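Long-range contact in natterin-like protein (Lethenteron camtschaticum, PDB 6IUL), which is probably a pore-forming cytotoxin that joins a jacalin-like lectin domain to an aerolysin-type module of long beta strands: residues V183-E189 / L250-V256. Sequence-based numbering, arbitrary orientation.
Sequences VQSYTFE and LTFPVTV
Phe188 and Phe252 meet through different first torsions: Phe188 sets CG opposite its own backbone N, beside the carbonyl carbon, which lays its ring alongside that of Phe252, whereas Phe252 holds CG between N and the carbonyl carbon (chi1 56°), which brings the end of its ring back toward the other strand. The two side chains run side by side in the same direction, their rings inclined by 33°, with Phe188 CD2 3.5 Å from Phe252 CE1. Phe188 CB sits over one face of the Phe252 ring as a CH-pi contact, and Val254 CG2 reaches the same CB at 3.8 Å. Further along the same side of the sheet, Val256 CG2 meets Tyr186 CE1 obliquely at 3.9 Å.

Beneath these side chains, residues 184-189 and 250-256 pair as antiparallel strands. Reciprocal N-H...O bonds join Gln184 to Val256, Tyr186 to Val254 and Phe188 to Phe252; the shortest runs from Val254 N to Tyr186 O at 2.7 Å. Pro253, lacking an N-H, fits opposite Thr187 in a non-hydrogen-bonded pair. Phe188 O is gripped twice, by Phe252 N in the carbonyl plane and by Thr251 OG1, tilted 32° out of it, at 3.0 Å.

The alternation gives the ribbon two characters. Ser185, Thr187, Thr251 and Thr255 form a largely polar, exposed face, while Phe188, Val254 and Val256 turn inward against Tyr176 of strand 166-178, and Lys172 makes a cation-pi contact with Phe188. Here the backbone bonds fix the register and the apolar side chains join one face to strands 166-178 and 260-285, consistent with a long-stranded aerolysin-type module.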
loop_
_atom_site.group_PDB
_atom_site.type_symbol
_atom_site.label_atom_id
_atom_site.label_comp_id
_atom_site.label_asym_id
_atom_site.label_seq_id
_atom_site.Cartn_x
_atom_site.Cartn_y
_atom_site.Cartn_z
ATOM N N VAL A 183 -12.230 50.132 0.659
ATOM C CA VAL A 183 -12.285 48.698 0.766
ATOM C C VAL A 183 -11.134 48.033 0.028
ATOM O O VAL A 183 -10.773 48.426 -1.085
ATOM C CB VAL A 183 -13.645 48.152 0.284
ATOM C CG1 VAL A 183 -13.973 48.636 -1.113
ATOM C CG2 VAL A 183 -13.648 46.638 0.289
ATOM N N GLN A 184 -10.528 47.044 0.664
ATOM C CA GLN A 184 -9.440 46.338 0.003
ATOM C C GLN A 184 -9.866 44.882 -0.235
ATOM O O GLN A 184 -10.719 44.282 0.448
ATOM C CB GLN A 184 -8.159 46.362 0.812
ATOM C CG GLN A 184 -7.497 47.701 1.078
ATOM C CD GLN A 184 -6.372 47.572 2.183
ATOM O OE1 GLN A 184 -6.380 46.627 3.012
ATOM N NE2 GLN A 184 -5.429 48.513 2.209
ATOM N N SER A 185 -9.222 44.274 -1.202
ATOM C CA SER A 185 -9.548 42.924 -1.550
ATOM C C SER A 185 -8.255 42.114 -1.704
ATOM O O SER A 185 -7.310 42.597 -2.264
ATOM C CB SER A 185 -10.416 42.969 -2.789
ATOM O OG SER A 185 -11.074 41.726 -2.882
ATOM N N TYR A 186 -8.216 40.917 -1.142
ATOM C CA TYR A 186 -6.990 40.075 -1.090
ATOM C C TYR A 186 -7.315 38.657 -1.436
ATOM O O TYR A 186 -8.456 38.293 -1.462
ATOM C CB TYR A 186 -6.417 40.021 0.343
ATOM C CG TYR A 186 -6.017 41.332 0.953
ATOM C CD1 TYR A 186 -6.939 42.108 1.613
ATOM C CD2 TYR A 186 -4.706 41.781 0.891
ATOM C CE1 TYR A 186 -6.576 43.315 2.183
ATOM C CE2 TYR A 186 -4.326 42.966 1.491
ATOM C CZ TYR A 186 -5.266 43.724 2.121
ATOM O OH TYR A 186 -4.889 44.905 2.730
ATOM N N THR A 187 -6.322 37.816 -1.667
ATOM C CA THR A 187 -6.584 36.413 -1.993
ATOM C C THR A 187 -6.021 35.488 -0.921
ATOM O O THR A 187 -4.839 35.493 -0.659
ATOM C CB THR A 187 -5.933 36.021 -3.347
ATOM O OG1 THR A 187 -6.283 36.981 -4.369
ATOM C CG2 THR A 187 -6.395 34.585 -3.756
ATOM N N PHE A 188 -6.865 34.683 -0.324
ATOM C CA PHE A 188 -6.412 33.666 0.610
ATOM C C PHE A 188 -6.205 32.333 -0.122
ATOM O O PHE A 188 -7.052 31.909 -0.922
ATOM C CB PHE A 188 -7.474 33.477 1.681
ATOM C CG PHE A 188 -7.108 32.487 2.747
ATOM C CD1 PHE A 188 -6.397 32.879 3.856
ATOM C CD2 PHE A 188 -7.512 31.172 2.644
ATOM C CE1 PHE A 188 -6.076 31.962 4.850
ATOM C CE2 PHE A 188 -7.209 30.244 3.628
ATOM C CZ PHE A 188 -6.487 30.631 4.723
ATOM N N GLU A 189 -5.089 31.676 0.192
ATOM C CA GLU A 189 -4.796 30.343 -0.275
ATOM C C GLU A 189 -4.336 29.459 0.876
ATOM O O GLU A 189 -3.637 29.928 1.761
ATOM C CB GLU A 189 -3.666 30.418 -1.265
ATOM C CG GLU A 189 -4.026 30.936 -2.621
ATOM C CD GLU A 189 -2.818 31.037 -3.563
ATOM O OE1 GLU A 189 -1.675 30.755 -3.149
ATOM O OE2 GLU A 189 -3.022 31.472 -4.704
ATOM N N LEU A 250 -7.645 25.199 -0.859
ATOM C CA LEU A 250 -8.716 26.165 -0.752
ATOM C C LEU A 250 -8.199 27.532 -1.132
ATOM O O LEU A 250 -7.132 27.934 -0.669
ATOM C CB LEU A 250 -9.239 26.180 0.693
ATOM C CG LEU A 250 -10.398 27.125 1.001
ATOM C CD1 LEU A 250 -11.647 26.838 0.191
ATOM C CD2 LEU A 250 -10.704 27.055 2.485
ATOM N N THR A 251 -8.937 28.245 -1.977
ATOM C CA THR A 251 -8.594 29.620 -2.325
ATOM C C THR A 251 -9.873 30.451 -2.521
ATOM O O THR A 251 -10.857 29.963 -3.064
ATOM C CB THR A 251 -7.705 29.699 -3.554
ATOM O OG1 THR A 251 -7.310 31.052 -3.764
ATOM C CG2 THR A 251 -8.414 29.226 -4.820
ATOM N N PHE A 252 -9.846 31.704 -2.081
ATOM C CA PHE A 252 -10.974 32.611 -2.259
ATOM C C PHE A 252 -10.538 34.062 -1.984
ATOM O O PHE A 252 -9.546 34.293 -1.310
ATOM C CB PHE A 252 -12.155 32.236 -1.334
ATOM C CG PHE A 252 -11.780 32.176 0.122
ATOM C CD1 PHE A 252 -11.295 31.016 0.688
ATOM C CD2 PHE A 252 -11.928 33.301 0.939
ATOM C CE1 PHE A 252 -10.947 30.981 2.040
ATOM C CE2 PHE A 252 -11.601 33.263 2.276
ATOM C CZ PHE A 252 -11.105 32.099 2.816
ATOM N N PRO A 253 -11.278 35.025 -2.534
ATOM C CA PRO A 253 -11.023 36.416 -2.229
ATOM C C PRO A 253 -11.526 36.796 -0.823
ATOM O O PRO A 253 -12.552 36.314 -0.363
ATOM C CB PRO A 253 -11.827 37.154 -3.312
ATOM C CG PRO A 253 -12.973 36.217 -3.612
ATOM C CD PRO A 253 -12.377 34.843 -3.508
ATOM N N VAL A 254 -10.815 37.709 -0.194
ATOM C CA VAL A 254 -11.172 38.234 1.111
ATOM C C VAL A 254 -11.375 39.740 0.987
ATOM O O VAL A 254 -10.478 40.468 0.582
ATOM C CB VAL A 254 -10.025 37.962 2.109
ATOM C CG1 VAL A 254 -10.341 38.536 3.473
ATOM C CG2 VAL A 254 -9.747 36.450 2.204
ATOM N N THR A 255 -12.560 40.205 1.334
ATOM C CA THR A 255 -12.883 41.624 1.258
ATOM C C THR A 255 -12.802 42.233 2.646
ATOM O O THR A 255 -13.399 41.723 3.573
ATOM C CB THR A 255 -14.276 41.806 0.699
ATOM O OG1 THR A 255 -14.299 41.279 -0.610
ATOM C CG2 THR A 255 -14.624 43.248 0.561
ATOM N N VAL A 256 -12.029 43.303 2.795
ATOM C CA VAL A 256 -11.828 43.943 4.091
ATOM C C VAL A 256 -12.327 45.389 4.027
ATOM O O VAL A 256 -11.804 46.193 3.256
ATOM C CB VAL A 256 -10.371 43.927 4.492
ATOM C CG1 VAL A 256 -10.235 44.391 5.948
ATOM C CG2 VAL A 256 -9.783 42.544 4.258
#